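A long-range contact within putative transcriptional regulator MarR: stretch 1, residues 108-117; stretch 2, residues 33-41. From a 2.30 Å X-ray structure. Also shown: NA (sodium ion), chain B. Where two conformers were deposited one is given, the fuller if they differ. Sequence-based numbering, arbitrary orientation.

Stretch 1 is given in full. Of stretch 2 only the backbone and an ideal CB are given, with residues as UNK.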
ATOM      1  N   ARG A 108       9.734  20.720  -5.565  0.70 59.08           N
ATOM      2  CA  ARG A 108      10.486  20.963  -4.346  0.70 59.53           C
ATOM      3  C   ARG A 108       9.938  20.094  -3.214  0.70 59.15           C
ATOM      4  O   ARG A 108      10.702  19.379  -2.570  0.70 59.54           O
ATOM      5  CB  ARG A 108      10.453  22.458  -3.985  0.70 59.68           C
ATOM      6  CG  ARG A 108      11.814  23.098  -3.895  0.70 61.92           C
ATOM      7  CD  ARG A 108      11.751  24.352  -3.059  0.70 65.50           C
ATOM      8  NE  ARG A 108      11.968  25.568  -3.844  0.70 67.88           N
ATOM      9  CZ  ARG A 108      13.133  26.220  -3.898  0.70 69.17           C
ATOM     10  NH1 ARG A 108      14.192  25.767  -3.225  0.70 69.33           N
ATOM     11  NH2 ARG A 108      13.249  27.324  -4.626  0.70 69.11           N
ATOM     12  N   ILE A 109       8.617  20.130  -3.012  1.00 58.75           N
ATOM     13  CA  ILE A 109       7.930  19.325  -1.988  1.00 58.29           C
ATOM     14  C   ILE A 109       8.122  17.802  -2.133  1.00 58.50           C
ATOM     15  O   ILE A 109       8.478  17.129  -1.166  1.00 58.57           O
ATOM     16  CB  ILE A 109       6.406  19.650  -1.950  1.00 58.15           C
ATOM     17  CG1 ILE A 109       6.163  21.022  -1.342  1.00 56.83           C
ATOM     18  CG2 ILE A 109       5.629  18.627  -1.122  1.00 56.99           C
ATOM     19  CD1 ILE A 109       4.794  21.527  -1.622  1.00 56.10           C
ATOM     20  N   ILE A 110       7.879  17.252  -3.317  1.00 58.66           N
ATOM     21  CA  ILE A 110       8.014  15.822  -3.470  1.00 59.25           C
ATOM     22  C   ILE A 110       9.394  15.272  -3.377  1.00 59.59           C
ATOM     23  O   ILE A 110       9.563  14.171  -2.906  1.00 60.12           O
ATOM     24  CB  ILE A 110       7.436  15.256  -4.744  1.00 59.88           C
ATOM     25  CG1 ILE A 110       7.958  15.998  -5.960  1.00 58.94           C
ATOM     26  CG2 ILE A 110       5.948  15.139  -4.606  1.00 62.16           C
ATOM     27  CD1 ILE A 110       7.754  15.240  -7.171  1.00 62.55           C
ATOM     28  N   GLU A 111      10.369  16.011  -3.865  1.00 60.65           N
ATOM     29  CA  GLU A 111      11.762  15.661  -3.663  1.00 61.60           C
ATOM     30  C   GLU A 111      12.113  15.590  -2.179  1.00 60.94           C
ATOM     31  O   GLU A 111      12.934  14.772  -1.755  1.00 60.54           O
ATOM     32  CB  GLU A 111      12.644  16.707  -4.332  1.00 62.33           C
ATOM     33  CG  GLU A 111      12.544  16.673  -5.852  1.00 66.00           C
ATOM     34  CD  GLU A 111      13.717  17.375  -6.538  1.00 71.89           C
ATOM     35  OE1 GLU A 111      14.087  18.539  -6.165  1.00 69.65           O
ATOM     36  OE2 GLU A 111      14.262  16.719  -7.463  1.00 75.54           O
ATOM     37  N   GLU A 112      11.499  16.477  -1.408  1.00 60.07           N
ATOM     38  CA  GLU A 112      11.689  16.505   0.013  1.00 59.34           C
ATOM     39  C   GLU A 112      10.997  15.333   0.696  1.00 58.08           C
ATOM     40  O   GLU A 112      11.543  14.756   1.624  1.00 58.01           O
ATOM     41  CB  GLU A 112      11.154  17.819   0.540  1.00 60.23           C
ATOM     42  CG  GLU A 112      11.613  18.140   1.925  1.00 64.89           C
ATOM     43  CD  GLU A 112      11.356  19.572   2.319  1.00 70.97           C
ATOM     44  OE1 GLU A 112      10.792  20.372   1.508  1.00 71.91           O
ATOM     45  OE2 GLU A 112      11.732  19.885   3.472  1.00 74.34           O
ATOM     46  N   VAL A 113       9.801  14.965   0.236  1.00 56.59           N
ATOM     47  CA  VAL A 113       9.084  13.828   0.827  1.00 55.15           C
ATOM     48  C   VAL A 113       9.838  12.528   0.523  1.00 55.05           C
ATOM     49  O   VAL A 113      10.045  11.708   1.394  1.00 54.97           O
ATOM     50  CB  VAL A 113       7.601  13.739   0.353  1.00 54.95           C
ATOM     51  CG1 VAL A 113       6.943  12.419   0.811  1.00 53.29           C
ATOM     52  CG2 VAL A 113       6.807  14.944   0.823  1.00 52.94           C
ATOM     53  N   ILE A 114      10.269  12.367  -0.715  1.00 55.13           N
ATOM     54  CA  ILE A 114      11.040  11.205  -1.113  1.00 56.18           C
ATOM     55  C   ILE A 114      12.357  11.041  -0.340  1.00 56.07           C
ATOM     56  O   ILE A 114      12.715   9.937   0.048  1.00 56.44           O
ATOM     57  CB  ILE A 114      11.250  11.164  -2.638  1.00 56.78           C
ATOM     58  CG1 ILE A 114       9.949  10.666  -3.302  1.00 57.94           C
ATOM     59  CG2 ILE A 114      12.434  10.248  -2.987  1.00 55.58           C
ATOM     60  CD1 ILE A 114       9.922  10.876  -4.799  1.00 61.61           C
ATOM     61  N   GLU A 115      13.036  12.141  -0.079  1.00 56.36           N
ATOM     62  CA  GLU A 115      14.287  12.125   0.683  1.00 57.44           C
ATOM     63  C   GLU A 115      14.054  11.680   2.142  1.00 56.38           C
ATOM     64  O   GLU A 115      14.826  10.905   2.708  1.00 56.01           O
ATOM     65  CB  GLU A 115      14.932  13.490   0.615  1.00 57.25           C
ATOM     66  CG  GLU A 115      16.125  13.647   1.545  1.00 64.78           C
ATOM     67  CD  GLU A 115      16.978  14.858   1.170  1.00 73.68           C
ATOM     68  OE1 GLU A 115      16.502  15.696   0.340  1.00 76.61           O
ATOM     69  OE2 GLU A 115      18.123  14.969   1.688  1.00 77.45           O
ATOM     70  N   LYS A 116      12.951  12.140   2.716  1.00 55.98           N
ATOM     71  CA  LYS A 116      12.528  11.743   4.044  1.00 55.40           C
ATOM     72  C   LYS A 116      12.133  10.257   4.082  1.00 54.14           C
ATOM     73  O   LYS A 116      12.426   9.573   5.059  1.00 54.01           O
ATOM     74  CB  LYS A 116      11.397  12.689   4.491  1.00 55.96           C
ATOM     75  CG  LYS A 116      10.802  12.405   5.856  1.00 59.82           C
ATOM     76  CD  LYS A 116      11.666  12.862   7.040  1.00 63.33           C
ATOM     77  CE  LYS A 116      11.508  11.916   8.270  1.00 65.02           C
ATOM     78  NZ  LYS A 116      12.271  10.599   8.138  1.00 66.17           N
ATOM     79  N   ARG A 117      11.514   9.763   3.001  1.00 52.92           N
ATOM     80  CA  ARG A 117      11.156   8.336   2.816  1.00 52.43           C
ATOM     81  C   ARG A 117      12.404   7.461   2.723  1.00 51.88           C
ATOM     82  O   ARG A 117      12.458   6.351   3.276  1.00 51.58           O
ATOM     83  CB  ARG A 117      10.289   8.125   1.566  1.00 52.12           C
ATOM     84  CG  ARG A 117       8.823   8.580   1.717  1.00 55.15           C
ATOM     85  CD  ARG A 117       7.992   8.353   0.430  1.00 52.75           C
ATOM     86  NE  ARG A 117       7.888   6.919   0.155  1.00 58.17           N
ATOM     87  CZ  ARG A 117       6.849   6.148   0.467  1.00 58.53           C
ATOM     88  NH1 ARG A 117       5.770   6.656   1.063  1.00 58.25           N
ATOM     89  NH2 ARG A 117       6.904   4.854   0.194  1.00 59.33           N
ATOM     90  N   UNK A  33       2.527   9.318   7.995  1.00 54.95           N
ATOM     91  CA  UNK A  33       3.183  10.022   9.044  1.00 54.98           C
ATOM     92  C   UNK A  33       4.129  11.061   8.460  1.00 54.34           C
ATOM     93  O   UNK A  33       4.131  12.204   8.892  1.00 54.12           O
ATOM     94  CB  UNK A  33       3.928   9.047   9.958  1.00 54.98           C
ATOM     95  N   UNK A  34       4.906  10.665   7.457  1.00 53.42           N
ATOM     96  CA  UNK A  34       5.827  11.578   6.795  1.00 52.99           C
ATOM     97  C   UNK A  34       5.073  12.753   6.173  1.00 52.39           C
ATOM     98  O   UNK A  34       5.509  13.869   6.252  1.00 50.72           O
ATOM     99  CB  UNK A  34       6.634  10.838   5.726  1.00 52.99           C
ATOM    100  N   UNK A  35       3.930  12.485   5.549  1.00 53.97           N
ATOM    101  CA  UNK A  35       3.193  13.542   4.867  1.00 54.21           C
ATOM    102  C   UNK A  35       2.468  14.492   5.778  1.00 54.69           C
ATOM    103  O   UNK A  35       1.999  15.533   5.305  1.00 55.07           O
ATOM    104  CB  UNK A  35       2.180  12.920   3.903  1.00 54.21           C
ATOM    105  N   UNK A  36       2.370  14.177   7.073  1.00 54.73           N
ATOM    106  CA  UNK A  36       1.815  15.146   8.005  1.00 54.57           C
ATOM    107  C   UNK A  36       2.642  16.432   8.075  1.00 55.40           C
ATOM    108  O   UNK A  36       2.124  17.461   8.469  1.00 56.17           O
ATOM    109  CB  UNK A  36       1.710  14.521   9.398  1.00 54.57           C
ATOM    110  N   UNK A  37       3.917  16.401   7.704  1.00 55.98           N
ATOM    111  CA  UNK A  37       4.699  17.630   7.716  1.00 56.66           C
ATOM    112  C   UNK A  37       4.749  18.386   6.382  1.00 56.55           C
ATOM    113  O   UNK A  37       5.536  19.316   6.235  1.00 56.39           O
ATOM    114  CB  UNK A  37       6.128  17.299   8.151  1.00 56.66           C
ATOM    115  N   UNK A  38       3.902  17.996   5.425  1.00 56.47           N
ATOM    116  CA  UNK A  38       3.918  18.577   4.087  1.00 56.16           C
ATOM    117  C   UNK A  38       2.542  19.009   3.666  1.00 56.66           C
ATOM    118  O   UNK A  38       1.561  18.347   4.017  1.00 57.19           O
ATOM    119  CB  UNK A  38       4.484  17.583   3.071  1.00 56.16           C
ATOM    120  N   UNK A  39       2.454  20.118   2.897  1.00 57.03           N
ATOM    121  CA  UNK A  39       1.130  20.614   2.532  1.00 57.42           C
ATOM    122  C   UNK A  39       0.455  19.862   1.374  1.00 57.73           C
ATOM    123  O   UNK A  39      -0.386  20.432   0.704  1.00 59.06           O
ATOM    124  CB  UNK A  39       1.241  22.095   2.165  1.00 57.42           C
ATOM    125  N   UNK A  40       0.792  18.597   1.145  1.00 57.74           N
ATOM    126  CA  UNK A  40       0.076  17.793   0.147  1.00 57.24           C
ATOM    127  C   UNK A  40      -0.598  16.600   0.802  1.00 57.24           C
ATOM    128  O   UNK A  40      -0.291  16.258   1.961  1.00 57.44           O
ATOM    129  CB  UNK A  40       1.030  17.318  -0.951  1.00 57.24           C
ATOM    130  N   UNK A  41      -1.526  15.991   0.080  1.00 56.80           N
ATOM    131  CA  UNK A  41      -2.230  14.820   0.561  1.00 57.04           C
ATOM    132  C   UNK A  41      -1.621  13.574  -0.101  1.00 57.61           C
ATOM    133  O   UNK A  41      -0.823  13.703  -1.045  1.00 58.11           O
ATOM    134  CB  UNK A  41      -3.729  14.927   0.272  1.00 57.04           C
TER
HETATM  135 NA    NA B 148      -0.219  16.620   4.644  1.00 35.28          NA

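Stretch 1 is part of a helix; the side facing stretch 2 offers I109, V113 and the aliphatic parts of E112, K116 and R117. Stretch 2 leaves a helix, turns, and runs on as loop.

Position 33 is helical, and its ideal CB has nothing of stretch 1 within 5.5 Å. Many residues would suit, polar ones included. It is E33.

Position 34 points toward stretch 1. Its ideal CB lies 4.5 Å from K116 CG and 5.2 Å from V113 CG1, so a medium-sized apolar side chain would fit: isoleucine, leucine, valine or methionine. It is I34. Its CG2 sits 3.8 Å from K116 CG and 3.9 Å from V113 CG1, while its CD1 reaches R117 CG at 3.9 Å. The lysine and arginine contribute carbon here, not charge.

Position 35 points sideways, and its ideal CB has nothing of stretch 1 within 5.5 Å. A longer apolar side chain could come nearer V113; leucine or methionine would do. It is L35, with CD2 3.7 Å from V113 CG2. Its carbonyl O binds the sodium ion NA at 2.6 Å.

Position 36 is out of reach, within a type I turn from 35 to 38. Small polar residues are common in such turns. It is T36, whose OG1 donates a hydrogen bond to E33 O at 2.6 Å.

Position 37 points toward stretch 1 but finds open space. At phi/psi -94/12, asparagine, aspartate or glycine would be usual. It is N37, with no contact across.

Position 38 has extended angles and points toward stretch 1. Its ideal CB is 4.2 Å from V113 CG2 and 4.5 Å from I109 CG2, with E112 and K116 farther along. A long or aromatic side chain suits. It is Y38. V113 CG2 lies over one ring face, 3.7 Å from the ring centroid, in a CH-pi contact. Y38 OH packs 3.6 Å from E112 CG. No hydrogen bond crosses between the stretches.

Position 39 points sideways, its ideal CB 5.2 Å from I109 CD1. Phi of -79° permits proline, though other residues would fit. It is P39, with CG 3.9 Å from I109 CD1.

Position 40 points toward stretch 1, its ideal CB 4.8 Å from I109 CG2. A branched or long apolar side chain suits. It is I40, whose CD1 lies 3.8 Å from I109 CG2. Its carbonyl O joins those of L35 and Y38 on the sodium.

Position 41 is out of reach and precedes a helix. Serine, threonine, aspartate or asparagine suits an N-cap position. It is T41.

Stretch 2, residues 33-41: EILTNYPIT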
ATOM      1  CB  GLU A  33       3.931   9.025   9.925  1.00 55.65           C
ATOM      2  CG  GLU A  33       2.957   8.271  10.799  1.00 60.85           C
ATOM      3  CD  GLU A  33       3.542   7.123  11.611  1.00 67.82           C
ATOM      4  OE1 GLU A  33       4.753   6.803  11.462  1.00 71.95           O
ATOM      5  OE2 GLU A  33       2.752   6.519  12.392  1.00 69.68           O
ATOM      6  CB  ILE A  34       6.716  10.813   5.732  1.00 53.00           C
ATOM      7  CG1 ILE A  34       7.823  10.034   6.443  1.00 50.56           C
ATOM      8  CG2 ILE A  34       7.276  11.752   4.663  1.00 52.14           C
ATOM      9  CD1 ILE A  34       8.432   8.944   5.558  1.00 52.43           C
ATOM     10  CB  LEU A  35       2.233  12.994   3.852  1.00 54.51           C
ATOM     11  CG  LEU A  35       2.765  12.614   2.478  1.00 56.27           C
ATOM     12  CD1 LEU A  35       1.519  12.105   1.738  1.00 58.24           C
ATOM     13  CD2 LEU A  35       3.387  13.747   1.734  1.00 55.15           C
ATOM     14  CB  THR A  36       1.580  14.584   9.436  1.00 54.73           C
ATOM     15  OG1 THR A  36       2.815  14.160  10.018  1.00 54.02           O
ATOM     16  CG2 THR A  36       0.600  13.438   9.419  1.00 54.44           C
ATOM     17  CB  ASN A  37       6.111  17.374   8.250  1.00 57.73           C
ATOM     18  CG  ASN A  37       6.109  16.687   9.620  1.00 60.43           C
ATOM     19  OD1 ASN A  37       5.525  17.178  10.591  1.00 60.49           O
ATOM     20  ND2 ASN A  37       6.751  15.524   9.689  1.00 64.03           N
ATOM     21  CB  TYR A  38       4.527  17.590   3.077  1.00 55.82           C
ATOM     22  CG  TYR A  38       5.961  17.305   3.448  1.00 55.91           C
ATOM     23  CD1 TYR A  38       6.984  18.209   3.132  1.00 52.94           C
ATOM     24  CD2 TYR A  38       6.282  16.175   4.194  1.00 55.59           C
ATOM     25  CE1 TYR A  38       8.290  17.967   3.533  1.00 55.92           C
ATOM     26  CE2 TYR A  38       7.578  15.925   4.590  1.00 57.15           C
ATOM     27  CZ  TYR A  38       8.574  16.809   4.258  1.00 57.05           C
ATOM     28  OH  TYR A  38       9.840  16.510   4.667  1.00 58.59           O
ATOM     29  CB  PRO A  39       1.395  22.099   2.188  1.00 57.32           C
ATOM     30  CG  PRO A  39       2.797  22.101   1.665  1.00 56.62           C
ATOM     31  CD  PRO A  39       3.535  20.978   2.356  1.00 56.82           C
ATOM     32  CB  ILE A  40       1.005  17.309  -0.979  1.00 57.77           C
ATOM     33  CG1 ILE A  40       2.177  16.499  -0.403  1.00 56.62           C
ATOM     34  CG2 ILE A  40       1.483  18.523  -1.818  1.00 57.24           C
ATOM     35  CD1 ILE A  40       3.024  15.812  -1.432  1.00 56.01           C
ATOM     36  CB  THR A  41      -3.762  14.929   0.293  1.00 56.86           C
ATOM     37  OG1 THR A  41      -4.028  14.814  -1.110  1.00 58.11           O
ATOM     38  CG2 THR A  41      -4.279  16.264   0.790  1.00 56.04           C
TER
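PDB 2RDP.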